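Local coordinates for toxin-like protein (Paenibacillus larvae subsp. larvae BRL-230010, PDB 5DZQ) that probably transfers ADP-ribose from NAD+ to a protein of the target cell, as a C3-like mono-ADP-ribosyltransferase toxin of a bacterium, at residues B[28-31]-B[32-35]; B[126-130]-B[131-135]; B[68-71]-B[72-75]. All coordinates share one frame; numbering follows the deposited sequence.

Interaction 1: B[28-31]-B[32-35]; sequences EYKA and WEKK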
# COMPACT_ATOMS: atom_id res chain seq x y z
N GLU B 28 -17.30 8.75 17.08
CA GLU B 28 -17.03 7.37 17.49
C GLU B 28 -15.53 7.06 17.51
O GLU B 28 -15.07 6.20 18.27
CB GLU B 28 -17.75 6.39 16.56
CG GLU B 28 -17.71 4.95 17.06
CD GLU B 28 -18.76 4.09 16.40
OE1 GLU B 28 -19.69 4.66 15.78
OE2 GLU B 28 -18.67 2.85 16.52
N TYR B 29 -14.76 7.76 16.68
CA TYR B 29 -13.31 7.76 16.81
C TYR B 29 -12.93 8.25 18.21
O TYR B 29 -12.00 7.74 18.83
CB TYR B 29 -12.69 8.65 15.73
CG TYR B 29 -11.21 8.95 15.89
CD1 TYR B 29 -10.78 9.95 16.76
CD2 TYR B 29 -10.26 8.27 15.15
CE1 TYR B 29 -9.44 10.24 16.90
CE2 TYR B 29 -8.91 8.55 15.28
CZ TYR B 29 -8.51 9.54 16.16
OH TYR B 29 -7.17 9.84 16.31
N LYS B 30 -13.68 9.23 18.70
CA LYS B 30 -13.42 9.83 20.01
C LYS B 30 -13.78 8.90 21.16
O LYS B 30 -13.08 8.83 22.16
CB LYS B 30 -14.19 11.15 20.15
CG LYS B 30 -13.76 12.26 19.20
CD LYS B 30 -12.62 13.10 19.77
CE LYS B 30 -11.26 12.65 19.23
NZ LYS B 30 -10.13 13.35 19.90
N ALA B 31 -14.89 8.18 21.01
CA ALA B 31 -15.36 7.27 22.05
C ALA B 31 -14.38 6.13 22.27
O ALA B 31 -14.09 5.75 23.41
CB ALA B 31 -16.73 6.72 21.69
N TRP B 32 -13.87 5.58 21.18
CA TRP B 32 -12.89 4.50 21.26
C TRP B 32 -11.59 5.01 21.87
O TRP B 32 -11.03 4.39 22.78
CB TRP B 32 -12.64 3.91 19.87
CG TRP B 32 -11.71 2.72 19.85
CD1 TRP B 32 -11.57 1.75 20.81
CD2 TRP B 32 -10.80 2.38 18.80
NE1 TRP B 32 -10.62 0.83 20.41
CE2 TRP B 32 -10.13 1.20 19.19
CE3 TRP B 32 -10.48 2.97 17.57
CZ2 TRP B 32 -9.17 0.59 18.38
CZ3 TRP B 32 -9.53 2.37 16.78
CH2 TRP B 32 -8.88 1.19 17.19
N GLU B 33 -11.14 6.17 21.39
CA GLU B 33 -9.89 6.77 21.87
C GLU B 33 -9.90 6.97 23.39
O GLU B 33 -8.87 6.80 24.04
CB GLU B 33 -9.65 8.10 21.16
CG GLU B 33 -8.32 8.76 21.50
CD GLU B 33 -8.24 10.20 21.04
OE1 GLU B 33 -9.30 10.83 20.82
OE2 GLU B 33 -7.11 10.71 20.89
N LYS B 34 -11.05 7.32 23.94
CA LYS B 34 -11.16 7.54 25.38
C LYS B 34 -11.01 6.24 26.16
O LYS B 34 -10.63 6.25 27.33
CB LYS B 34 -12.49 8.21 25.74
CG LYS B 34 -12.61 9.65 25.24
CD LYS B 34 -13.90 10.30 25.72
CE LYS B 34 -14.41 11.35 24.73
NZ LYS B 34 -13.46 12.49 24.56
N LYS B 35 -11.30 5.12 25.51
CA LYS B 35 -11.19 3.82 26.15
C LYS B 35 -9.78 3.25 26.09
O LYS B 35 -9.46 2.30 26.79
CB LYS B 35 -12.17 2.82 25.51
CG LYS B 35 -13.63 3.01 25.91
CD LYS B 35 -14.45 1.76 25.57
CE LYS B 35 -15.84 1.81 26.18
NZ LYS B 35 -16.80 2.65 25.41

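Interaction 2: B[126-130]-B[131-135]; sequences DEYQG and KIRTE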
# COMPACT_ATOMS: atom_id res chain seq x y z
N ASP B 126 -18.26 -19.48 -8.54
CA ASP B 126 -18.68 -20.75 -7.94
C ASP B 126 -17.79 -21.11 -6.75
O ASP B 126 -18.27 -21.62 -5.74
CB ASP B 126 -18.65 -21.87 -8.97
CG ASP B 126 -19.84 -21.84 -9.91
OD1 ASP B 126 -20.92 -21.40 -9.46
OD2 ASP B 126 -19.70 -22.25 -11.08
N GLU B 127 -16.51 -20.84 -6.90
CA GLU B 127 -15.55 -21.11 -5.84
C GLU B 127 -15.78 -20.20 -4.64
O GLU B 127 -15.53 -20.59 -3.51
CB GLU B 127 -14.13 -20.97 -6.38
CG GLU B 127 -13.03 -21.47 -5.46
CD GLU B 127 -11.80 -21.93 -6.22
OE1 GLU B 127 -11.95 -22.61 -7.26
OE2 GLU B 127 -10.67 -21.60 -5.78
N TYR B 128 -16.26 -18.98 -4.89
CA TYR B 128 -16.31 -17.94 -3.86
C TYR B 128 -17.70 -17.63 -3.29
O TYR B 128 -17.86 -17.51 -2.07
CB TYR B 128 -15.71 -16.64 -4.42
CG TYR B 128 -14.26 -16.41 -4.05
CD1 TYR B 128 -13.34 -17.45 -4.04
CD2 TYR B 128 -13.81 -15.13 -3.75
CE1 TYR B 128 -12.02 -17.22 -3.72
CE2 TYR B 128 -12.49 -14.89 -3.42
CZ TYR B 128 -11.59 -15.94 -3.41
OH TYR B 128 -10.27 -15.70 -3.08
N GLN B 129 -18.69 -17.48 -4.16
CA GLN B 129 -19.99 -16.96 -3.74
C GLN B 129 -20.74 -17.90 -2.80
O GLN B 129 -20.82 -19.10 -3.03
CB GLN B 129 -20.86 -16.64 -4.96
CG GLN B 129 -22.12 -15.85 -4.63
CD GLN B 129 -22.89 -15.42 -5.85
OE1 GLN B 129 -22.42 -14.60 -6.65
NE2 GLN B 129 -24.09 -15.97 -6.02
N GLY B 130 -21.30 -17.34 -1.73
CA GLY B 130 -22.09 -18.09 -0.78
C GLY B 130 -21.26 -18.64 0.36
O GLY B 130 -21.80 -19.18 1.33
N LYS B 131 -19.95 -18.49 0.26
CA LYS B 131 -19.03 -19.11 1.21
C LYS B 131 -18.44 -18.09 2.18
O LYS B 131 -18.42 -16.88 1.90
CB LYS B 131 -17.93 -19.85 0.46
CG LYS B 131 -18.46 -21.08 -0.29
CD LYS B 131 -17.53 -21.54 -1.40
CE LYS B 131 -16.60 -22.66 -0.95
NZ LYS B 131 -15.62 -23.06 -2.01
N ILE B 132 -17.97 -18.57 3.32
CA ILE B 132 -17.38 -17.69 4.33
C ILE B 132 -15.86 -17.71 4.21
O ILE B 132 -15.25 -18.79 4.20
CB ILE B 132 -17.83 -18.08 5.75
CG1 ILE B 132 -19.33 -17.83 5.91
CG2 ILE B 132 -17.08 -17.28 6.80
CD1 ILE B 132 -19.90 -18.31 7.22
N ARG B 133 -15.26 -16.53 4.08
CA ARG B 133 -13.81 -16.40 3.99
C ARG B 133 -13.23 -15.78 5.25
O ARG B 133 -13.94 -15.11 6.00
CB ARG B 133 -13.41 -15.54 2.78
CG ARG B 133 -14.04 -15.96 1.47
CD ARG B 133 -13.15 -16.94 0.76
NE ARG B 133 -11.81 -16.40 0.55
CZ ARG B 133 -10.81 -17.09 0.03
NH1 ARG B 133 -11.00 -18.36 -0.33
NH2 ARG B 133 -9.62 -16.53 -0.13
N THR B 134 -11.94 -15.99 5.46
CA THR B 134 -11.24 -15.36 6.58
C THR B 134 -10.13 -14.46 6.05
O THR B 134 -9.37 -14.87 5.18
CB THR B 134 -10.64 -16.42 7.53
OG1 THR B 134 -11.70 -17.18 8.12
CG2 THR B 134 -9.84 -15.75 8.63
N GLU B 135 -10.07 -13.23 6.55
CA GLU B 135 -8.94 -12.36 6.29
C GLU B 135 -7.97 -12.50 7.46
O GLU B 135 -8.28 -12.12 8.59
CB GLU B 135 -9.37 -10.90 6.14
CG GLU B 135 -8.19 -9.92 5.98
CD GLU B 135 -7.19 -10.35 4.91
OE1 GLU B 135 -7.64 -10.66 3.78
OE2 GLU B 135 -5.96 -10.40 5.20

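Interaction 3: B[68-71]-B[72-75]; sequences KPEI and DKKI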
# COMPACT_ATOMS: atom_id res chain seq x y z
N LYS B 68 7.15 -15.12 15.11
CA LYS B 68 8.08 -14.08 15.57
C LYS B 68 7.55 -13.50 16.88
O LYS B 68 6.68 -12.63 16.85
CB LYS B 68 8.24 -12.97 14.53
CG LYS B 68 8.81 -13.40 13.19
CD LYS B 68 9.02 -12.19 12.29
CE LYS B 68 10.14 -12.40 11.28
NZ LYS B 68 9.78 -13.40 10.23
N PRO B 69 8.05 -14.00 18.01
CA PRO B 69 7.48 -13.68 19.33
C PRO B 69 7.42 -12.18 19.64
O PRO B 69 6.58 -11.75 20.43
CB PRO B 69 8.43 -14.40 20.29
CG PRO B 69 8.91 -15.57 19.50
CD PRO B 69 9.09 -15.03 18.10
N GLU B 70 8.29 -11.39 19.01
CA GLU B 70 8.32 -9.97 19.30
C GLU B 70 7.15 -9.23 18.66
O GLU B 70 6.51 -8.42 19.32
CB GLU B 70 9.65 -9.35 18.86
CG GLU B 70 10.84 -9.78 19.72
CD GLU B 70 10.64 -9.49 21.20
OE1 GLU B 70 10.07 -8.43 21.55
OE2 GLU B 70 11.05 -10.33 22.03
N ILE B 71 6.86 -9.51 17.40
CA ILE B 71 5.71 -8.88 16.78
C ILE B 71 4.42 -9.49 17.34
O ILE B 71 3.39 -8.83 17.39
CB ILE B 71 5.71 -9.00 15.24
CG1 ILE B 71 4.60 -8.14 14.64
CG2 ILE B 71 5.57 -10.42 14.80
CD1 ILE B 71 4.27 -8.43 13.20
N ASP B 72 4.49 -10.75 17.80
CA ASP B 72 3.34 -11.38 18.44
C ASP B 72 2.90 -10.54 19.62
O ASP B 72 1.71 -10.39 19.86
CB ASP B 72 3.67 -12.80 18.90
CG ASP B 72 3.77 -13.78 17.74
OD1 ASP B 72 3.31 -13.44 16.63
OD2 ASP B 72 4.30 -14.89 17.95
N LYS B 73 3.87 -9.99 20.36
CA LYS B 73 3.55 -9.16 21.52
C LYS B 73 2.69 -7.95 21.14
O LYS B 73 1.70 -7.65 21.82
CB LYS B 73 4.84 -8.67 22.20
CG LYS B 73 5.53 -9.69 23.08
CD LYS B 73 6.61 -9.01 23.93
CE LYS B 73 7.32 -9.99 24.85
NZ LYS B 73 8.19 -10.94 24.09
N LYS B 74 3.05 -7.28 20.05
CA LYS B 74 2.28 -6.14 19.57
C LYS B 74 0.90 -6.56 19.08
O LYS B 74 -0.10 -5.86 19.27
CB LYS B 74 3.00 -5.42 18.41
CG LYS B 74 4.37 -4.88 18.73
CD LYS B 74 4.90 -4.15 17.50
CE LYS B 74 6.39 -3.88 17.60
NZ LYS B 74 6.91 -3.25 16.35
N ILE B 75 0.86 -7.69 18.39
CA ILE B 75 -0.38 -8.13 17.78
C ILE B 75 -1.39 -8.42 18.88
O ILE B 75 -2.57 -8.07 18.76
CB ILE B 75 -0.16 -9.37 16.87
CG1 ILE B 75 0.47 -8.93 15.54
CG2 ILE B 75 -1.48 -10.09 16.62
CD1 ILE B 75 0.96 -10.07 14.69

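Interaction 1: B[28-31]-B[32-35]
The short helix 29-35, the first of the modelled chain, is tied across one turn by Lys30 and Glu33, an i to i+3 salt bridge on its surface. Lys30 NZ donates a hydrogen bond to Glu33 OE1 over 2.8 Å and takes the syn lone pair of that oxygen, the one on the side of OE2. The two chains run side by side and point the same way. Glu33 sends CG anti to its backbone N (chi1 -175°) and stays extended, whereas Lys30 bends at chi2 and chi3, and the bends bring CE to 3.1 Å from Glu33 OE1. The same CE lies at the edge of the Tyr29 ring, in its plane. Tyr29 meets the carboxylate obliquely, CE1 being 4.0 Å from Glu33 OE1, with ring and carboxylate planes 61° apart.

Beneath these side chains runs the regular alpha-helical ladder, in which Trp32 N bonds to Glu28 O, Glu33 N to Tyr29 O and Lys34 N to Lys30 O. The helix is amphipathic. Its long charged residues suit the exposed side, and the methylenes of Lys34 fold against the carbonyl of Lys30, CG coming to 3.2 Å from Lys30 O. Trp32, large and mostly apolar with one N-H to be satisfied, suits the buried side, where it packs on Val169 of strand 167-170 and Val44 of helix 38-49 while NE1 bonds to Ala81 O. Tyr29 combines a ring that meets Tyr179 with a hydroxyl that bonds to Asp170, and Glu28 bonds to Ser88 through OE1.

Interaction 2: B[126-130]-B[131-135]
Lys131, the residue just before strand 132-135, reaches back to Glu127 O in the last turn of helix 118-128. Its CB sits 3.4 Å from Tyr128 O, and CG passes the carbonyl carbon of Gly130. CD lies 3.1 Å from Glu127 O, and the bend at chi3 (96°) beyond it keeps CE and NZ close to that same oxygen. At the tip, NZ donates a hydrogen bond of 2.9 Å to Glu127 O, tilted 22° from the carbonyl plane. The backbone closes the same corner: Lys131 N bonds to Tyr128 O at 3.3 Å in a type II beta turn. Gly130 suits the third position of that turn because its positive phi would press a side chain against the carbonyl of Gln129.

Farther along, Arg133 bends at chi2 and chi3, and its guanidinium passes obliquely by the Tyr128 ring, the planes 29° apart. Tyr128 OH stands over one face of the guanidinium, 3.1 Å from NH2, but the angle is too poor for a hydrogen bond. Tyr128 itself is buried on Ile191 and Met194. Glu127 O thus takes the Lys131 ammonium as a donor, whose positive charge probably also eases the negative end of the helix dipole.

Interaction 3: B[68-71]-B[72-75]
Glu70 and Lys73 lie side by side and point the same way on the outer surface near the start of helix 69-83. Glu70 bends at chi2 (-55°), which folds its carboxylate along the helix, and OE2 forms a long salt bridge of 3.6 Å to Lys73 NZ. On the buried side Ile71 and Ile75 cross obliquely, with their CD1 atoms 4.0 Å apart. These branched hydrocarbons suit a face laid against helix 51-60, where Phe54 and Tyr57 touch Ile71 and Leu58 touches Ile75.

Asp72 crosses Ile71 at about a right angle and turns back toward the helix start. Its OD1 bonds to Tyr57 OH and OD2 to Gly66 N, so both oxygens of this buried carboxylate have a partner. Lys68 is the N-cap, and its O accepts Asp72 N at 3.0 Å in the carbonyl plane. Pro69 fits the first turn, where no amide hydrogen is needed, and its O receives Lys73 N at 3.2 Å from above its plane. Lys74 NZ makes a salt bridge to Glu46 of the same chain and a hydrogen bond to Tyr111 O of the second subunit. The bonds to Tyr57 and Gly66, with the positive helix start close by, probably keep Asp72 ionised.

In the fold
Along the chain interaction 1 comes first, then interaction 3, then interaction 2, all in the ADP-ribosyltransferase fold of the protein. Interactions 1 and 3 belong to the helical N-terminal part, on helices 29-35 and 69-83, with centres 25 Å apart; helix 69-83 connects them, since Trp32 of interaction 1 bonds to Ala81 near its far end. Interaction 2 is the turn that leads from helix 118-128 into strand 132-135, an outermost strand of the five-stranded mixed sheet. Its centre lies 33 Å from that of interaction 1, on the opposite side of the chain's centre, and 29 Å from that of interaction 3. Two contacts thus share the helical part, while the third lies at the sheet's edge.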